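Local structure of ABC transporter, solute-binding protein (Staphylococcus aureus, 6LKK) at residues E83-N88 with L213-I218; M98-V103 with Y141-A146; V234-S239 with Q243-A248; D251-R256 with E268-I273. The protein binds glucose 6-phosphate and acts as its sensor in two-component signal transduction, using the fold of a bacterial extracellular solute-binding protein. All coordinates share one frame; numbering follows the deposited sequence.

Interaction 1: E83-N88 with L213-I218; sequences EDYRSN and LNVDGI. With G6P (6-O-phosphono-alpha-D-glucopyranose), chain B.
The O2 hydroxyl of glucose 6-phosphate is gripped by the two residues flanking Val215, the strand residue that packs on Tyr85. Asn214 ND2 donates to G6P O2 at 3.0 Å along a nearly straight line (170°), while O2 in turn donates to Asp216 OD1. The other carboxylate oxygen, Asp216 OD2, accepts a hydrogen bond from G6P O3 at 2.7 Å and is also bonded to Tyr9 OH, bonds that should fix the rotation of the carboxylate, with one oxygen to each of two adjacent hydroxyls. The strand thus works with two sides. On the reverse, Val215 divides its branches: CG1, anti to the backbone N (chi1 -175°), lies 3.5 Å from Tyr85 O, a carbonyl that also accepts from Ser94 OG, and CG2 sits 3.9 Å from Tyr85 CD1. Leu213 brings CD2 obliquely to the far end of the phenol, 3.5 Å from Tyr85 CE1 and close to its hydroxyl, and Asp84 CB lies over the centre of one ring face. Strand 213-221 is therefore clothed by the loop on one side and lines the sugar pocket on the other, as expected of a strand beside the ligand cleft in the periplasmic-binding-protein fold.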
# COMPACT_ATOMS: atom_id res chain seq x y z
N GLU A 83 -10.88 -1.28 -15.66
CA GLU A 83 -10.83 -2.61 -16.25
C GLU A 83 -9.54 -3.34 -15.89
O GLU A 83 -9.54 -4.56 -15.70
CB GLU A 83 -10.98 -2.52 -17.77
CG GLU A 83 -12.19 -1.72 -18.25
CD GLU A 83 -13.41 -2.57 -18.51
OE1 GLU A 83 -14.42 -2.03 -19.02
OE2 GLU A 83 -13.38 -3.78 -18.20
N ASP A 84 -8.43 -2.61 -15.80
CA ASP A 84 -7.13 -3.24 -15.64
C ASP A 84 -6.82 -3.67 -14.21
O ASP A 84 -5.86 -4.42 -14.01
CB ASP A 84 -6.02 -2.29 -16.11
CG ASP A 84 -6.07 -2.03 -17.60
OD1 ASP A 84 -6.56 -2.91 -18.34
OD2 ASP A 84 -5.60 -0.96 -18.03
N TYR A 85 -7.60 -3.23 -13.22
CA TYR A 85 -7.22 -3.40 -11.82
C TYR A 85 -8.29 -4.11 -11.00
O TYR A 85 -8.28 -4.00 -9.77
CB TYR A 85 -6.89 -2.03 -11.21
CG TYR A 85 -5.85 -1.29 -12.00
CD1 TYR A 85 -4.55 -1.77 -12.10
CD2 TYR A 85 -6.15 -0.10 -12.66
CE1 TYR A 85 -3.59 -1.11 -12.82
CE2 TYR A 85 -5.19 0.57 -13.39
CZ TYR A 85 -3.92 0.07 -13.46
OH TYR A 85 -2.95 0.73 -14.19
N ARG A 86 -9.19 -4.84 -11.63
CA ARG A 86 -10.16 -5.63 -10.89
C ARG A 86 -9.49 -6.86 -10.28
O ARG A 86 -8.66 -7.51 -10.92
CB ARG A 86 -11.31 -6.05 -11.79
CG ARG A 86 -12.14 -4.88 -12.26
CD ARG A 86 -13.15 -5.28 -13.31
NE ARG A 86 -13.79 -4.11 -13.89
CZ ARG A 86 -14.90 -4.14 -14.62
NH1 ARG A 86 -15.50 -5.30 -14.86
NH2 ARG A 86 -15.41 -3.02 -15.10
N SER A 87 -9.86 -7.17 -9.05
CA SER A 87 -9.29 -8.32 -8.36
C SER A 87 -9.61 -9.60 -9.10
O SER A 87 -10.75 -9.83 -9.52
CB SER A 87 -9.83 -8.39 -6.93
OG SER A 87 -9.48 -9.62 -6.33
N ASN A 88 -8.59 -10.45 -9.27
CA ASN A 88 -8.78 -11.82 -9.74
C ASN A 88 -8.82 -12.81 -8.59
O ASN A 88 -8.65 -14.02 -8.80
CB ASN A 88 -7.67 -12.19 -10.73
CG ASN A 88 -6.31 -12.34 -10.07
OD1 ASN A 88 -6.13 -11.98 -8.90
ND2 ASN A 88 -5.34 -12.85 -10.82
N LEU A 213 2.71 -0.41 -9.02
CA LEU A 213 1.38 0.09 -8.67
C LEU A 213 0.68 -0.97 -7.82
O LEU A 213 0.34 -2.05 -8.32
CB LEU A 213 0.56 0.42 -9.91
CG LEU A 213 -0.82 1.03 -9.65
CD1 LEU A 213 -0.69 2.41 -9.01
CD2 LEU A 213 -1.64 1.11 -10.92
N ASN A 214 0.46 -0.65 -6.55
CA ASN A 214 -0.29 -1.54 -5.68
C ASN A 214 -1.78 -1.39 -5.94
O ASN A 214 -2.31 -0.27 -5.97
CB ASN A 214 0.00 -1.22 -4.21
CG ASN A 214 1.46 -1.38 -3.85
OD1 ASN A 214 2.24 -1.95 -4.60
ND2 ASN A 214 1.83 -0.87 -2.67
N VAL A 215 -2.46 -2.51 -6.11
CA VAL A 215 -3.92 -2.54 -6.11
C VAL A 215 -4.33 -2.96 -4.71
O VAL A 215 -4.30 -4.15 -4.37
CB VAL A 215 -4.47 -3.48 -7.19
CG1 VAL A 215 -5.99 -3.39 -7.24
CG2 VAL A 215 -3.87 -3.14 -8.55
N ASP A 216 -4.68 -1.98 -3.88
CA ASP A 216 -5.13 -2.26 -2.52
C ASP A 216 -6.51 -2.91 -2.55
O ASP A 216 -7.34 -2.61 -3.42
CB ASP A 216 -5.17 -0.98 -1.70
CG ASP A 216 -3.79 -0.37 -1.48
OD1 ASP A 216 -2.78 -0.98 -1.90
OD2 ASP A 216 -3.72 0.72 -0.87
N GLY A 217 -6.76 -3.81 -1.59
CA GLY A 217 -7.97 -4.61 -1.60
C GLY A 217 -8.70 -4.56 -0.27
O GLY A 217 -8.21 -4.04 0.74
N ILE A 218 -9.92 -5.11 -0.30
CA ILE A 218 -10.78 -5.26 0.87
C ILE A 218 -11.31 -6.68 0.89
O ILE A 218 -11.73 -7.21 -0.15
CB ILE A 218 -11.95 -4.25 0.87
CG1 ILE A 218 -11.44 -2.82 0.97
CG2 ILE A 218 -12.90 -4.53 2.03
CD1 ILE A 218 -12.50 -1.79 0.63
C1 G6P B . 1.32 -0.52 0.90
C2 G6P B . -0.17 -0.47 0.47
C3 G6P B . -1.08 0.18 1.44
C4 G6P B . -0.68 -0.11 2.82
C5 G6P B . 0.66 0.57 3.10
C6 G6P B . 1.17 0.17 4.45
O1 G6P B . 2.13 -0.01 -0.12
O2 G6P B . -0.29 0.20 -0.80
O3 G6P B . -2.46 -0.34 1.22
O4 G6P B . -1.66 0.42 3.75
O5 G6P B . 1.70 0.21 2.11
O6 G6P B . 1.30 -1.23 4.49
P G6P B . 2.74 -1.93 5.02
O1P G6P B . 2.54 -3.43 5.08
O2P G6P B . 3.10 -1.39 6.42
O3P G6P B . 3.83 -1.61 4.06

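Interaction 2: M98-V103 with Y141-A146; sequences MPTVIV and YQHMRA
The imidazole of His143 has Thr100 over one face and the carbonyl of Val101 at its rim. Thr100 CB stands 4.0 Å from the centre of the His143 ring, 30° off the normal, a CH-pi contact in which the carbon leans toward the NE2 side. At the edge, near the ring plane, Val101 O approaches His143 CE1 to 3.2 Å. Both ring nitrogens find hydrogen-bond partners beyond the helix and strand segments: NE2 with Ser187 O and ND1 with Tyr117 OH, which together should fix the rotation of this buried ring. Thr100 serves two tasks at once. Its OG1, placed between the backbone N and the carbonyl carbon (chi1 60°), is bonded to Met212 O, and CG2 on the other branch reaches Gln142 CB at 4.1 Å. Gln142 is bent at its second torsion, and Gln142 NE2 turns to Asn214 OD1 in a hydrogen bond, making the glutamine a second-shell residue behind an amide that holds the sugar. The Thr100 side chain lies about 5 Å from the ligand, nearest atom to nearest atom. The axes of the two segments come within 9.4 Å of each other, at 79°, so helix 138-151 lies nearly crosswise on strand 92-105, touching it where strands 184-188 and 213-221 pair with that strand antiparallel, while helix 189-197 packs against Val101 and Val103.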
# COMPACT_ATOMS: atom_id res chain seq x y z
N MET A 98 -2.38 2.44 -5.38
CA MET A 98 -1.35 3.07 -4.56
C MET A 98 0.01 2.90 -5.22
O MET A 98 0.62 1.82 -5.12
CB MET A 98 -1.33 2.50 -3.15
CG MET A 98 -0.47 3.29 -2.18
SD MET A 98 -1.17 4.90 -1.80
CE MET A 98 -2.54 4.40 -0.77
N PRO A 99 0.52 3.92 -5.90
CA PRO A 99 1.90 3.84 -6.39
C PRO A 99 2.88 3.74 -5.23
O PRO A 99 2.74 4.43 -4.22
CB PRO A 99 2.08 5.15 -7.17
CG PRO A 99 0.71 5.61 -7.48
CD PRO A 99 -0.15 5.15 -6.34
N THR A 100 3.87 2.87 -5.39
CA THR A 100 5.04 2.92 -4.54
C THR A 100 5.98 3.99 -5.07
O THR A 100 5.99 4.29 -6.27
CB THR A 100 5.74 1.56 -4.47
OG1 THR A 100 6.15 1.17 -5.79
CG2 THR A 100 4.80 0.51 -3.90
N VAL A 101 6.75 4.61 -4.17
CA VAL A 101 7.57 5.76 -4.53
C VAL A 101 8.88 5.72 -3.78
O VAL A 101 9.03 5.04 -2.76
CB VAL A 101 6.86 7.10 -4.25
CG1 VAL A 101 5.53 7.19 -5.00
CG2 VAL A 101 6.64 7.30 -2.76
N ILE A 102 9.85 6.46 -4.30
CA ILE A 102 11.04 6.85 -3.56
C ILE A 102 10.78 8.21 -2.94
O ILE A 102 10.25 9.11 -3.61
CB ILE A 102 12.28 6.88 -4.47
CG1 ILE A 102 12.58 5.49 -5.02
CG2 ILE A 102 13.49 7.44 -3.72
CD1 ILE A 102 13.59 5.48 -6.15
N VAL A 103 11.14 8.37 -1.68
CA VAL A 103 11.07 9.67 -1.01
C VAL A 103 12.49 10.14 -0.74
O VAL A 103 13.35 9.36 -0.32
CB VAL A 103 10.23 9.62 0.28
CG1 VAL A 103 8.76 9.45 -0.06
CG2 VAL A 103 10.72 8.51 1.20
N TYR A 141 7.98 -5.41 0.34
CA TYR A 141 7.84 -6.50 -0.62
C TYR A 141 7.66 -5.96 -2.04
O TYR A 141 8.33 -6.41 -2.97
CB TYR A 141 6.65 -7.38 -0.22
CG TYR A 141 6.36 -8.50 -1.19
CD1 TYR A 141 7.06 -9.69 -1.13
CD2 TYR A 141 5.38 -8.36 -2.17
CE1 TYR A 141 6.79 -10.72 -2.02
CE2 TYR A 141 5.11 -9.38 -3.06
CZ TYR A 141 5.81 -10.55 -2.98
OH TYR A 141 5.54 -11.57 -3.87
N GLN A 142 6.75 -4.99 -2.21
CA GLN A 142 6.47 -4.49 -3.55
C GLN A 142 7.69 -3.80 -4.16
O GLN A 142 7.95 -3.93 -5.36
CB GLN A 142 5.28 -3.53 -3.51
CG GLN A 142 3.94 -4.23 -3.25
CD GLN A 142 3.51 -5.12 -4.39
OE1 GLN A 142 3.85 -6.30 -4.43
NE2 GLN A 142 2.75 -4.57 -5.33
N HIS A 143 8.46 -3.08 -3.34
CA HIS A 143 9.68 -2.45 -3.84
C HIS A 143 10.70 -3.50 -4.27
O HIS A 143 11.38 -3.32 -5.29
CB HIS A 143 10.27 -1.54 -2.78
CG HIS A 143 9.70 -0.16 -2.77
ND1 HIS A 143 10.03 0.79 -3.72
CD2 HIS A 143 8.82 0.44 -1.94
CE1 HIS A 143 9.39 1.91 -3.47
NE2 HIS A 143 8.65 1.73 -2.39
N MET A 144 10.84 -4.58 -3.50
CA MET A 144 11.79 -5.62 -3.89
C MET A 144 11.37 -6.27 -5.20
O MET A 144 12.21 -6.60 -6.04
CB MET A 144 11.93 -6.66 -2.78
CG MET A 144 12.60 -6.18 -1.49
SD MET A 144 14.12 -5.23 -1.71
CE MET A 144 13.48 -3.55 -1.70
N ARG A 145 10.06 -6.47 -5.39
CA ARG A 145 9.57 -6.94 -6.68
C ARG A 145 9.88 -5.95 -7.79
O ARG A 145 10.24 -6.34 -8.90
CB ARG A 145 8.06 -7.21 -6.61
CG ARG A 145 7.67 -8.44 -5.80
CD ARG A 145 6.53 -9.19 -6.46
NE ARG A 145 6.95 -9.87 -7.68
CZ ARG A 145 6.16 -10.62 -8.45
NH1 ARG A 145 4.89 -10.79 -8.13
NH2 ARG A 145 6.65 -11.19 -9.54
N ALA A 146 9.74 -4.65 -7.51
CA ALA A 146 10.04 -3.64 -8.52
C ALA A 146 11.51 -3.70 -8.94
O ALA A 146 11.83 -3.61 -10.12
CB ALA A 146 9.69 -2.25 -8.00

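Interaction 3: V234-S239 with Q243-A248; sequences VQYLTS and QQRLVA
Gln243 and the end of helix 230-237 form the tight half of this contact; Tyr236 and Arg245 form the looser half. Gln243 NE2 gives an almost linear bond (176°) to Leu237 O at 3.0 Å, with donor and acceptor lying in each other's planes. A bend at the second torsion curls the side chain back to that carbonyl, and on the way Gln243 CG is pressed to 3.0 Å from Ser239 O. That same oxygen accepts from Gln243 N at 2.9 Å, closing the first turn of helix 240-250 behind its N-cap, Ser239, whose OG bonds back to Tyr236 O and only weakly caps Val242 N. Toward the partly exposed rim the geometry slackens. Arg245 NH1 donates to Tyr236 OH at 3.1 Å and a bent 140°, the phenol and guanidinium planes standing 67° apart, with Glu20 of helix 11-25 touching both side chains. Deep inside, the glutamine amide is fully engaged: NE2 also serves Phe95 O, and OE1 is bonded to Ser254 OG and Ile255 N. Since two backbone carbonyls accept from the nitrogen and a backbone N-H meets the oxygen, the bonding pattern strongly favours one orientation of this buried amide, which ties both helices to the strands beneath.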
# COMPACT_ATOMS: atom_id res chain seq x y z
N VAL A 234 -18.15 -2.49 3.13
CA VAL A 234 -17.40 -2.70 1.89
C VAL A 234 -18.05 -1.93 0.74
O VAL A 234 -17.36 -1.27 -0.05
CB VAL A 234 -17.29 -4.20 1.57
CG1 VAL A 234 -16.57 -4.42 0.25
CG2 VAL A 234 -16.56 -4.93 2.69
N GLN A 235 -19.38 -1.99 0.65
CA GLN A 235 -20.10 -1.20 -0.35
C GLN A 235 -19.78 0.28 -0.20
O GLN A 235 -19.48 0.98 -1.17
CB GLN A 235 -21.60 -1.45 -0.20
CG GLN A 235 -22.48 -0.69 -1.18
CD GLN A 235 -23.95 -0.84 -0.85
OE1 GLN A 235 -24.40 -0.46 0.23
NE2 GLN A 235 -24.71 -1.42 -1.78
N TYR A 236 -19.85 0.79 1.04
CA TYR A 236 -19.56 2.19 1.31
C TYR A 236 -18.16 2.56 0.84
O TYR A 236 -17.97 3.55 0.12
CB TYR A 236 -19.72 2.43 2.81
CG TYR A 236 -19.36 3.81 3.32
CD1 TYR A 236 -20.30 4.83 3.34
CD2 TYR A 236 -18.10 4.07 3.82
CE1 TYR A 236 -19.98 6.08 3.83
CE2 TYR A 236 -17.76 5.32 4.30
CZ TYR A 236 -18.71 6.32 4.31
OH TYR A 236 -18.38 7.56 4.79
N LEU A 237 -17.16 1.76 1.22
CA LEU A 237 -15.77 2.10 0.90
C LEU A 237 -15.50 2.06 -0.60
O LEU A 237 -14.59 2.76 -1.07
CB LEU A 237 -14.83 1.14 1.64
CG LEU A 237 -14.79 1.30 3.16
CD1 LEU A 237 -14.03 0.15 3.79
CD2 LEU A 237 -14.16 2.63 3.55
N THR A 238 -16.25 1.26 -1.35
CA THR A 238 -16.06 1.14 -2.79
C THR A 238 -17.08 1.94 -3.59
O THR A 238 -17.12 1.82 -4.82
CB THR A 238 -16.11 -0.33 -3.21
OG1 THR A 238 -17.37 -0.90 -2.84
CG2 THR A 238 -15.00 -1.12 -2.53
N SER A 239 -17.89 2.76 -2.92
CA SER A 239 -18.92 3.53 -3.59
C SER A 239 -18.33 4.76 -4.27
O SER A 239 -17.23 5.22 -3.95
CB SER A 239 -19.99 3.97 -2.59
OG SER A 239 -19.50 4.95 -1.70
N GLN A 243 -15.37 7.12 -2.70
CA GLN A 243 -14.14 7.15 -3.48
C GLN A 243 -13.83 8.57 -3.95
O GLN A 243 -12.67 9.00 -3.94
CB GLN A 243 -14.25 6.21 -4.68
CG GLN A 243 -14.27 4.73 -4.31
CD GLN A 243 -12.89 4.11 -4.29
OE1 GLN A 243 -12.07 4.34 -5.18
NE2 GLN A 243 -12.62 3.30 -3.27
N GLN A 244 -14.86 9.31 -4.36
CA GLN A 244 -14.67 10.70 -4.78
C GLN A 244 -14.16 11.55 -3.63
O GLN A 244 -13.31 12.44 -3.83
CB GLN A 244 -15.99 11.24 -5.33
CG GLN A 244 -15.94 12.67 -5.84
CD GLN A 244 -15.19 12.81 -7.16
OE1 GLN A 244 -15.19 11.89 -7.98
NE2 GLN A 244 -14.57 13.96 -7.36
N ARG A 245 -14.65 11.30 -2.41
CA ARG A 245 -14.17 12.04 -1.25
C ARG A 245 -12.70 11.75 -0.98
O ARG A 245 -11.94 12.66 -0.63
CB ARG A 245 -15.01 11.68 -0.02
CG ARG A 245 -16.34 12.42 0.09
CD ARG A 245 -17.09 11.96 1.33
NE ARG A 245 -18.35 11.30 0.99
CZ ARG A 245 -18.94 10.38 1.75
NH1 ARG A 245 -18.40 9.98 2.89
NH2 ARG A 245 -20.09 9.84 1.35
N LEU A 246 -12.28 10.49 -1.13
CA LEU A 246 -10.88 10.15 -0.91
C LEU A 246 -9.99 10.80 -1.95
O LEU A 246 -8.88 11.26 -1.64
CB LEU A 246 -10.71 8.63 -0.92
CG LEU A 246 -11.34 7.89 0.26
CD1 LEU A 246 -11.33 6.39 0.03
CD2 LEU A 246 -10.60 8.23 1.55
N VAL A 247 -10.44 10.85 -3.21
CA VAL A 247 -9.68 11.52 -4.25
C VAL A 247 -9.56 13.01 -3.94
O VAL A 247 -8.46 13.58 -3.97
CB VAL A 247 -10.34 11.29 -5.62
CG1 VAL A 247 -9.72 12.18 -6.69
CG2 VAL A 247 -10.22 9.83 -6.02
N ALA A 248 -10.68 13.65 -3.62
CA ALA A 248 -10.68 15.09 -3.41
C ALA A 248 -9.80 15.49 -2.24
O ALA A 248 -9.04 16.46 -2.33
CB ALA A 248 -12.11 15.59 -3.19

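Interaction 4: D251-R256 with E268-I273; sequences DAKSIR and ENLKNI
Lys253 extends across to the 268-273 loop and ends on the backbone of Glu268, with NZ donating to Glu268 O at 2.9 Å. The C=O...N angle is 159° and the nitrogen is tilted 21° from the carbonyl plane. The chain is straight until its last torsion, where a turn at chi4 (61°) brings the ammonium round to the oxygen. Glu189 OE1 forms a salt bridge with the same NZ, so the charge has a carboxylate as well as a carbonyl to answer it. Below the ammonium the methylenes do apolar work: Lys253 CD lies 3.9 Å from Leu270 CG, which also meets CE, and Lys253 CE approaches Ile273 CD1 at 4.2 Å.

A second shell sets these groups in place. Asn269 OD1 accepts from Lys271 N at 2.8 Å, in the carbonyl plane on a lone pair, an Asx turn at the start of the 3-10 segment that carries Leu270. Asn272 N returns to Asn269 O and Ile273 N to Leu270 O, completing the turn. Asn269 ND2 is bonded to Glu261 OE1, and Tyr206 OH holds Glu268 N. On the lysine's own segment, Ser254 OG accepts from Arg256 N at 3.0 Å, forming an ST turn, and Asp251, with positive phi where helix 240-250 has ended, forms a salt bridge with Arg193. The short, weakly bonded strand 253-254 runs antiparallel beside strand 92-105, bonding through Lys253 to Leu97, and the loop rests on that same strand through Leu270, with Glu189 reaching in from helix 189-197.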
# COMPACT_ATOMS: atom_id res chain seq x y z
N ASP A 251 -5.87 13.20 -2.74
CA ASP A 251 -5.28 12.83 -4.02
C ASP A 251 -5.14 11.31 -4.13
O ASP A 251 -4.19 10.80 -4.73
CB ASP A 251 -3.92 13.50 -4.25
CG ASP A 251 -4.01 15.01 -4.26
OD1 ASP A 251 -4.71 15.56 -5.14
OD2 ASP A 251 -3.39 15.64 -3.38
N ALA A 252 -6.07 10.59 -3.51
CA ALA A 252 -6.12 9.15 -3.71
C ALA A 252 -6.39 8.85 -5.18
O ALA A 252 -6.86 9.71 -5.93
CB ALA A 252 -7.20 8.51 -2.84
N LYS A 253 -6.06 7.63 -5.59
CA LYS A 253 -6.34 7.16 -6.94
C LYS A 253 -7.47 6.13 -6.84
O LYS A 253 -7.26 5.01 -6.36
CB LYS A 253 -5.09 6.59 -7.58
CG LYS A 253 -4.08 7.68 -7.94
CD LYS A 253 -2.79 7.11 -8.51
CE LYS A 253 -1.92 8.20 -9.12
NZ LYS A 253 -1.50 9.23 -8.13
N SER A 254 -8.65 6.53 -7.29
CA SER A 254 -9.84 5.70 -7.14
C SER A 254 -9.75 4.45 -8.02
O SER A 254 -9.15 4.46 -9.10
CB SER A 254 -11.09 6.50 -7.51
OG SER A 254 -12.25 5.67 -7.51
N ILE A 255 -10.39 3.38 -7.54
CA ILE A 255 -10.54 2.16 -8.33
C ILE A 255 -11.68 2.26 -9.33
O ILE A 255 -11.80 1.38 -10.19
CB ILE A 255 -10.75 0.97 -7.38
CG1 ILE A 255 -10.65 -0.37 -8.12
CG2 ILE A 255 -12.10 1.08 -6.66
CD1 ILE A 255 -9.28 -0.65 -8.72
N ARG A 256 -12.50 3.30 -9.26
CA ARG A 256 -13.72 3.39 -10.05
C ARG A 256 -13.52 4.22 -11.32
O ARG A 256 -12.73 5.17 -11.34
CB ARG A 256 -14.85 4.00 -9.23
CG ARG A 256 -15.30 3.14 -8.05
CD ARG A 256 -16.44 3.82 -7.30
NE ARG A 256 -17.64 3.96 -8.11
CZ ARG A 256 -18.74 3.20 -8.01
NH1 ARG A 256 -18.82 2.23 -7.11
NH2 ARG A 256 -19.76 3.43 -8.81
N GLU A 268 1.69 12.59 -9.13
CA GLU A 268 1.58 12.36 -10.56
C GLU A 268 0.34 11.54 -10.89
O GLU A 268 -0.02 10.61 -10.15
CB GLU A 268 2.83 11.65 -11.10
CG GLU A 268 4.11 12.47 -10.99
CD GLU A 268 4.20 13.59 -12.01
OE1 GLU A 268 3.28 13.73 -12.85
OE2 GLU A 268 5.20 14.34 -11.97
N ASN A 269 -0.30 11.89 -12.00
CA ASN A 269 -1.34 11.07 -12.59
C ASN A 269 -0.72 9.78 -13.12
O ASN A 269 0.44 9.74 -13.52
CB ASN A 269 -2.02 11.84 -13.73
CG ASN A 269 -3.19 11.09 -14.33
OD1 ASN A 269 -3.02 10.16 -15.12
ND2 ASN A 269 -4.40 11.51 -13.97
N LEU A 270 -1.52 8.70 -13.11
CA LEU A 270 -1.01 7.41 -13.56
C LEU A 270 -0.43 7.50 -14.97
O LEU A 270 0.57 6.84 -15.28
CB LEU A 270 -2.11 6.36 -13.52
CG LEU A 270 -2.44 5.74 -12.16
CD1 LEU A 270 -3.59 4.76 -12.32
CD2 LEU A 270 -1.23 5.04 -11.55
N LYS A 271 -1.02 8.33 -15.83
CA LYS A 271 -0.55 8.42 -17.20
C LYS A 271 0.86 8.99 -17.29
O LYS A 271 1.52 8.81 -18.32
CB LYS A 271 -1.51 9.27 -18.04
CG LYS A 271 -1.43 10.77 -17.80
CD LYS A 271 -2.48 11.51 -18.61
CE LYS A 271 -2.29 13.02 -18.54
NZ LYS A 271 -2.66 13.58 -17.22
N ASN A 272 1.33 9.66 -16.24
CA ASN A 272 2.67 10.24 -16.21
C ASN A 272 3.62 9.46 -15.31
O ASN A 272 4.73 9.93 -15.04
CB ASN A 272 2.60 11.70 -15.76
CG ASN A 272 1.71 12.54 -16.65
OD1 ASN A 272 0.77 13.18 -16.19
ND2 ASN A 272 2.01 12.54 -17.95
N ILE A 273 3.21 8.29 -14.84
CA ILE A 273 4.05 7.43 -14.01
C ILE A 273 4.55 6.29 -14.88
O ILE A 273 3.74 5.65 -15.57
CB ILE A 273 3.28 6.89 -12.79
CG1 ILE A 273 2.88 8.04 -11.86
CG2 ILE A 273 4.11 5.85 -12.04
CD1 ILE A 273 1.96 7.63 -10.72

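Three of the contacts draw on one sheet: strand 92-105 (interaction 2) has strand 213-221 (interaction 1) and strand 253-254 (interaction 4) as antiparallel neighbours. Leu213 CD1 meets Leu270 CD2 at 3.7 Å, joining interactions 1 and 4, while Pro99 CD lies 3.9 Å from Lys253 CD, joining 2 and 4. Interaction 3 meets interaction 1 where Val234 CG2 packs 3.7 Å from Ile218 CG2, and interaction 4 where Thr238 O accepts from Arg256 NH1 at 2.9 Å. Interaction 1 supplies hydrogen bonds to the ligand and interaction 2 adds Met98 to its pocket; Lys253 and Gln243 side chains stay about 10 and 12 Å from it. Interactions 2 and 3, centres 24 Å apart, do not touch.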